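Local coordinates for magnesium and cobalt efflux protein CorC (Neisseria meningitidis serogroup B, PDB 3OI8), which probably takes part in magnesium and cobalt transport, its tandem CBS domains here forming the adenosine-binding part of the longer protein, at the interface of chains A and B. Sequence-based numbering; all coordinates share one arbitrary frame. Chains: chain A/B, Uncharacterized protein.

Contact 1: the interface of chains A and B. Residues chain A 63, 66-67, 71, 90, 93-94; chain B 91, 94.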
loop_
_atom_site.group_PDB
_atom_site.type_symbol
_atom_site.label_atom_id
_atom_site.label_comp_id
_atom_site.label_asym_id
_atom_site.label_seq_id
_atom_site.Cartn_x
_atom_site.Cartn_y
_atom_site.Cartn_z
ATOM N N THR A 63 -4.722 -22.536 1.554
ATOM C CA THR A 63 -3.411 -22.143 1.058
ATOM C C THR A 63 -3.346 -22.161 -0.476
ATOM O O THR A 63 -2.815 -21.236 -1.090
ATOM C CB THR A 63 -2.275 -23.008 1.668
ATOM O OG1 THR A 63 -2.198 -22.766 3.080
ATOM C CG2 THR A 63 -0.939 -22.650 1.042
ATOM N N VAL A 66 -5.324 -19.176 -1.831
ATOM C CA VAL A 66 -4.565 -17.943 -1.598
ATOM C C VAL A 66 -3.430 -17.769 -2.612
ATOM O O VAL A 66 -3.208 -16.679 -3.132
ATOM C CB VAL A 66 -3.973 -17.925 -0.177
ATOM C CG1 VAL A 66 -2.943 -16.824 -0.034
ATOM C CG2 VAL A 66 -5.085 -17.769 0.872
ATOM N N ILE A 67 -2.714 -18.850 -2.901
ATOM C CA ILE A 67 -1.630 -18.796 -3.875
ATOM C C ILE A 67 -2.170 -18.559 -5.281
ATOM O O ILE A 67 -1.646 -17.735 -6.038
ATOM C CB ILE A 67 -0.811 -20.087 -3.844
ATOM C CG1 ILE A 67 0.016 -20.145 -2.557
ATOM C CG2 ILE A 67 0.055 -20.223 -5.112
ATOM C CD1 ILE A 67 0.579 -21.522 -2.270
ATOM N N HIS A 71 -3.808 -12.853 -3.903
ATOM C CA HIS A 71 -4.147 -11.689 -3.072
ATOM C C HIS A 71 -3.424 -11.782 -1.740
ATOM O O HIS A 71 -2.982 -12.865 -1.327
ATOM C CB HIS A 71 -5.658 -11.578 -2.797
ATOM C CG HIS A 71 -6.511 -11.539 -4.026
ATOM N ND1 HIS A 71 -6.325 -10.620 -5.036
ATOM C CD2 HIS A 71 -7.580 -12.289 -4.390
ATOM C CE1 HIS A 71 -7.229 -10.820 -5.980
ATOM N NE2 HIS A 71 -8.001 -11.828 -5.612
ATOM N N ALA A 90 -2.792 -13.282 4.160
ATOM C CA ALA A 90 -2.086 -14.444 3.628
ATOM C C ALA A 90 -0.847 -14.814 4.461
ATOM O O ALA A 90 -0.579 -15.987 4.728
ATOM C CB ALA A 90 -1.674 -14.182 2.172
ATOM N N LEU A 93 -0.730 -17.056 7.606
ATOM C CA LEU A 93 -0.729 -18.504 7.425
ATOM C C LEU A 93 0.658 -19.119 7.701
ATOM O O LEU A 93 0.765 -20.304 8.019
ATOM C CB LEU A 93 -1.180 -18.877 6.011
ATOM C CG LEU A 93 -2.672 -18.750 5.670
ATOM C CD1 LEU A 93 -2.861 -18.990 4.181
ATOM C CD2 LEU A 93 -3.488 -19.753 6.479
ATOM N N LEU A 94 1.707 -18.316 7.593
ATOM C CA LEU A 94 3.062 -18.835 7.750
ATOM C C LEU A 94 3.306 -19.277 9.190
ATOM O O LEU A 94 4.263 -19.992 9.478
ATOM C CB LEU A 94 4.091 -17.781 7.356
ATOM C CG LEU A 94 4.138 -17.373 5.885
ATOM C CD1 LEU A 94 5.105 -16.215 5.722
ATOM C CD2 LEU A 94 4.542 -18.549 5.008
ATOM N N LYS B 91 4.357 -13.372 1.268
ATOM C CA LYS B 91 3.334 -14.334 0.905
ATOM C C LYS B 91 3.852 -15.389 -0.068
ATOM O O LYS B 91 3.263 -16.454 -0.181
ATOM C CB LYS B 91 2.075 -13.652 0.364
ATOM C CG LYS B 91 2.204 -13.067 -1.010
ATOM C CD LYS B 91 0.848 -12.498 -1.452
ATOM C CE LYS B 91 0.970 -11.741 -2.762
ATOM N NZ LYS B 91 1.959 -10.630 -2.644
ATOM N N LEU B 94 4.503 -19.149 0.961
ATOM C CA LEU B 94 3.411 -20.108 1.074
ATOM C C LEU B 94 3.568 -21.240 0.069
ATOM O O LEU B 94 2.996 -22.340 0.235
ATOM C CB LEU B 94 2.067 -19.397 0.859
ATOM C CG LEU B 94 1.627 -18.517 2.039
ATOM C CD1 LEU B 94 0.249 -17.929 1.781
ATOM C CD2 LEU B 94 1.649 -19.357 3.332
#
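B:Leu94, on the 3-10 helix 90-96 of the first CBS domain, plugs into the groove that chain A forms between its own 3-10 helix 90-96 and helix 59-69. It gives up 93 Å² of surface to the partner, far more than any neighbour in this patch. Its two methyl branches divide the work. CD2 turns toward the 3-10 helix of chain A, where it meets CD2 of A:Leu94 at 3.4 Å, a tight methyl-to-methyl contact close to the two-fold axis, and also lies 3.9 Å from CB of A:Leu93, whose side chain crosses it at nearly a right angle. CD1 reaches deeper and rests 3.8 Å from CG1 of A:Val66 and 3.6 Å from the carbonyl O of A:Ala90. With CG opposite the carbonyl carbon (chi1 -74°), the fork of B:Leu94 points away from its own carbonyl and into the groove. That carbonyl is met instead by A:Ile67, whose CD1 comes within 3.6 Å of B:Leu94 O, while A:Thr63 brings CG2 to the same oxygen from one turn earlier. On the flank, the aliphatic stretch of B:Lys91 runs past chain A, its CB 4.2 Å from CB of A:Ala90 and its CD near the backbone O of A:His71, a residue that also binds adenosine. By symmetry A:Leu94 fills the matching groove of chain B, and this leucine exchange joins the two first CBS domains in the deposited assembly.

Contact 2: the interface of chains A and B. Residues chain A 24-25, 28; chain B 32, 36, 122, 125, 154.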
loop_
_atom_site.group_PDB
_atom_site.type_symbol
_atom_site.label_atom_id
_atom_site.label_comp_id
_atom_site.label_asym_id
_atom_site.label_seq_id
_atom_site.Cartn_x
_atom_site.Cartn_y
_atom_site.Cartn_z
ATOM N N ASP A 24 5.069 17.649 -13.376
ATOM C CA ASP A 24 4.775 16.498 -12.525
ATOM C C ASP A 24 3.984 16.870 -11.271
ATOM O O ASP A 24 3.058 16.164 -10.882
ATOM C CB ASP A 24 6.060 15.765 -12.135
ATOM C CG ASP A 24 6.702 15.053 -13.311
ATOM O OD1 ASP A 24 6.130 15.101 -14.424
ATOM O OD2 ASP A 24 7.777 14.444 -13.120
ATOM N N THR A 25 4.360 17.968 -10.627
ATOM C CA THR A 25 3.658 18.406 -9.428
ATOM C C THR A 25 2.226 18.758 -9.789
ATOM O O THR A 25 1.281 18.417 -9.070
ATOM C CB THR A 25 4.364 19.619 -8.789
ATOM O OG1 THR A 25 5.676 19.229 -8.387
ATOM C CG2 THR A 25 3.609 20.105 -7.568
ATOM N N ARG A 28 0.165 15.848 -10.031
ATOM C CA ARG A 28 -0.091 15.252 -8.728
ATOM C C ARG A 28 -1.220 16.012 -8.027
ATOM O O ARG A 28 -2.109 15.405 -7.430
ATOM C CB ARG A 28 1.184 15.248 -7.891
ATOM C CG ARG A 28 1.188 14.246 -6.758
ATOM C CD ARG A 28 2.526 14.251 -6.010
ATOM N NE ARG A 28 2.352 13.751 -4.649
ATOM C CZ ARG A 28 3.295 13.739 -3.715
ATOM N NH1 ARG A 28 3.006 13.269 -2.511
ATOM N NH2 ARG A 28 4.519 14.196 -3.974
ATOM N N VAL B 32 1.379 17.896 -0.650
ATOM C CA VAL B 32 1.974 17.754 -1.981
ATOM C C VAL B 32 2.777 18.987 -2.389
ATOM O O VAL B 32 3.714 18.889 -3.184
ATOM C CB VAL B 32 0.925 17.509 -3.066
ATOM C CG1 VAL B 32 1.592 17.453 -4.422
ATOM C CG2 VAL B 32 0.159 16.234 -2.799
ATOM N N SER B 36 7.007 19.254 -2.062
ATOM C CA SER B 36 7.250 18.946 -3.471
ATOM C C SER B 36 8.744 18.966 -3.807
ATOM O O SER B 36 9.157 18.519 -4.881
ATOM C CB SER B 36 6.498 19.927 -4.366
ATOM O OG SER B 36 6.798 21.256 -3.993
ATOM N N THR B 122 8.376 12.933 -5.881
ATOM C CA THR B 122 7.376 13.059 -6.933
ATOM C C THR B 122 7.675 12.104 -8.094
ATOM O O THR B 122 6.782 11.390 -8.543
ATOM C CB THR B 122 7.231 14.517 -7.431
ATOM O OG1 THR B 122 6.734 15.331 -6.361
ATOM C CG2 THR B 122 6.250 14.589 -8.593
ATOM N N LEU B 125 7.267 8.385 -6.855
ATOM C CA LEU B 125 5.854 8.035 -6.764
ATOM C C LEU B 125 5.334 7.624 -8.131
ATOM O O LEU B 125 4.609 6.625 -8.276
ATOM C CB LEU B 125 5.042 9.229 -6.265
ATOM C CG LEU B 125 4.284 9.059 -4.947
ATOM C CD1 LEU B 125 3.411 10.286 -4.685
ATOM C CD2 LEU B 125 3.441 7.782 -4.956
ATOM N N ILE B 154 5.928 7.231 1.127
ATOM C CA ILE B 154 6.037 8.468 0.353
ATOM C C ILE B 154 4.678 9.030 -0.089
ATOM O O ILE B 154 4.595 10.134 -0.621
ATOM C CB ILE B 154 6.968 8.310 -0.877
ATOM C CG1 ILE B 154 6.320 7.408 -1.923
ATOM C CG2 ILE B 154 8.360 7.796 -0.453
ATOM C CD1 ILE B 154 7.049 7.393 -3.231
#
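Between B:Val32 and B:Leu125 the guanidinium of A:Arg28 is sandwiched by apolar groups. CD1 of B:Leu125 sits over the centre of one face, 3.6 Å from CZ of A:Arg28, with the leucine side chain crossing the arginine at roughly a right angle. The isopropyl group of B:Val32 covers the opposite face, displaced toward the rim, and its CG1 also packs 3.7 Å from CD of A:Arg28. The arginine leaves helix 23-35 with CG opposite its backbone N (chi1 -159°) and runs extended from CG to NE, which carries the flat group across to chain B with its methylenes alongside the valine. Together the two aliphatic residues hold the guanidinium plane in position. At its edge, in plane, NH2 of A:Arg28 makes a weak hydrogen bond of 3.4 Å to the hydroxyl OG1 of B:Thr122, bent to 142° at the hydrogen. The methyl CG2 of that threonine faces the other way, 3.7 Å from CB of A:Asp24, a poorly ordered residue. Farther out, the hydroxyl OG1 of A:Thr25 approaches CB of B:Ser36 at 4.2 Å. In this crystal dimer the patch ties the N-terminal region of chain A both to the matching helix of chain B and to helix 121-131 in its second CBS domain.

Contact 3: the interface of chains A and B. Residues chain A 11-12, 15, 20-21; chain B 4-5, 8, 33.
B:Val8 from helix 3-17 of chain B packs against helix 5-17 of chain A, spreading its two methyls over different residues. CG2 meets CB of A:Ala15 at 3.8 Å, and CG1 lies 3.9 Å from CD2 of A:Leu12, which crosses the valine at about a right angle. The chi1 of B:Val8, 164°, sets CG1 opposite the backbone N and parts the two branches along the helix of chain A. One turn back, B:Ser4 is straddled by A:Val20: CG1 of the valine stands 3.7 Å from CB of the serine and CG2 is 3.8 Å from the same carbon, making this a contact through the serine methylene. On the other side, CD2 of B:Leu33 touches the ring of A:Phe21 at its CD1, 4.0 Å away, the two side chains meeting at a slant. The phenylalanine ring is placed by a chi1 of 47°, which puts CG between the backbone N and the carbonyl carbon and folds the ring back toward A:Leu12. A:Val20 and A:Phe21 belong to the loop joining helices 5-17 and 23-35, so helix 5-17 and the turn of the hairpin in chain A pack against both helices of the hairpin in chain B, 3-17 and 23-34.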
loop_
_atom_site.group_PDB
_atom_site.type_symbol
_atom_site.label_atom_id
_atom_site.label_comp_id
_atom_site.label_asym_id
_atom_site.label_seq_id
_atom_site.Cartn_x
_atom_site.Cartn_y
_atom_site.Cartn_z
ATOM N N LEU A 11 -6.417 28.075 -11.394
ATOM C CA LEU A 11 -5.460 28.637 -10.451
ATOM C C LEU A 11 -4.144 27.847 -10.480
ATOM O O LEU A 11 -3.062 28.415 -10.575
ATOM C CB LEU A 11 -6.064 28.566 -9.052
ATOM C CG LEU A 11 -5.240 29.077 -7.879
ATOM C CD1 LEU A 11 -5.604 30.525 -7.642
ATOM C CD2 LEU A 11 -5.508 28.235 -6.633
ATOM N N LEU A 12 -4.250 26.525 -10.418
ATOM C CA LEU A 12 -3.065 25.678 -10.399
ATOM C C LEU A 12 -2.356 25.602 -11.753
ATOM O O LEU A 12 -1.123 25.631 -11.812
ATOM C CB LEU A 12 -3.422 24.283 -9.911
ATOM C CG LEU A 12 -3.936 24.247 -8.467
ATOM C CD1 LEU A 12 -4.553 22.898 -8.164
ATOM C CD2 LEU A 12 -2.848 24.606 -7.461
ATOM N N ALA A 15 -0.276 28.622 -12.009
ATOM C CA ALA A 15 0.986 28.620 -11.268
ATOM C C ALA A 15 2.040 27.814 -12.023
ATOM O O ALA A 15 3.194 28.242 -12.152
ATOM C CB ALA A 15 0.788 28.077 -9.865
ATOM N N VAL A 20 5.761 28.194 -10.895
ATOM C CA VAL A 20 5.755 28.050 -9.441
ATOM C C VAL A 20 6.039 26.600 -9.012
ATOM O O VAL A 20 6.584 26.357 -7.930
ATOM C CB VAL A 20 4.414 28.486 -8.835
ATOM C CG1 VAL A 20 4.411 28.257 -7.325
ATOM C CG2 VAL A 20 4.127 29.943 -9.170
ATOM N N PHE A 21 5.652 25.646 -9.857
ATOM C CA PHE A 21 6.022 24.236 -9.677
ATOM C C PHE A 21 5.960 23.559 -11.046
ATOM O O PHE A 21 5.458 24.147 -11.999
ATOM C CB PHE A 21 5.122 23.533 -8.648
ATOM C CG PHE A 21 3.643 23.781 -8.847
ATOM C CD1 PHE A 21 2.942 24.639 -8.003
ATOM C CD2 PHE A 21 2.952 23.156 -9.870
ATOM C CE1 PHE A 21 1.562 24.874 -8.184
ATOM C CE2 PHE A 21 1.578 23.387 -10.055
ATOM C CZ PHE A 21 0.895 24.249 -9.205
ATOM N N SER B 4 5.469 32.994 -4.148
ATOM C CA SER B 4 4.712 32.196 -5.101
ATOM C C SER B 4 3.907 31.103 -4.381
ATOM O O SER B 4 2.694 30.990 -4.560
ATOM C CB SER B 4 5.664 31.554 -6.120
ATOM O OG SER B 4 6.521 32.513 -6.716
ATOM N N ALA B 5 4.598 30.321 -3.554
ATOM C CA ALA B 5 4.009 29.156 -2.882
ATOM C C ALA B 5 2.923 29.523 -1.870
ATOM O O ALA B 5 1.813 28.984 -1.909
ATOM C CB ALA B 5 5.103 28.332 -2.208
ATOM N N VAL B 8 -0.481 30.448 -3.599
ATOM C CA VAL B 8 -1.232 29.301 -4.082
ATOM C C VAL B 8 -1.935 28.644 -2.906
ATOM O O VAL B 8 -3.116 28.318 -2.993
ATOM C CB VAL B 8 -0.321 28.295 -4.803
ATOM C CG1 VAL B 8 -1.014 26.937 -4.948
ATOM C CG2 VAL B 8 0.099 28.848 -6.163
ATOM N N LEU B 33 2.396 20.145 -1.853
ATOM C CA LEU B 33 3.113 21.392 -2.111
ATOM C C LEU B 33 4.309 21.548 -1.174
ATOM O O LEU B 33 5.457 21.391 -1.596
ATOM C CB LEU B 33 2.181 22.595 -1.967
ATOM C CG LEU B 33 1.212 22.879 -3.116
ATOM C CD1 LEU B 33 0.279 24.024 -2.759
ATOM C CD2 LEU B 33 1.976 23.176 -4.399
#

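Contact 2 and contact 3 are neighbours, their C-alpha centres about 13 Å apart. Helix 23-34 of chain B supplies residues to both, and the segment of chain A used in contact 3 leads directly into the helix used in contact 2. Contact 1 lies at the far end of the dimer, its C-alpha centre about 33 Å from that of contact 2 and 46 Å from that of contact 3. The two chains are thus joined at the first CBS domains and again through the N-terminal helices, with contact 2 bridging to the second CBS domain. Such an extended two-fold interface suggests a genuine dimer, although the structure alone does not prove it.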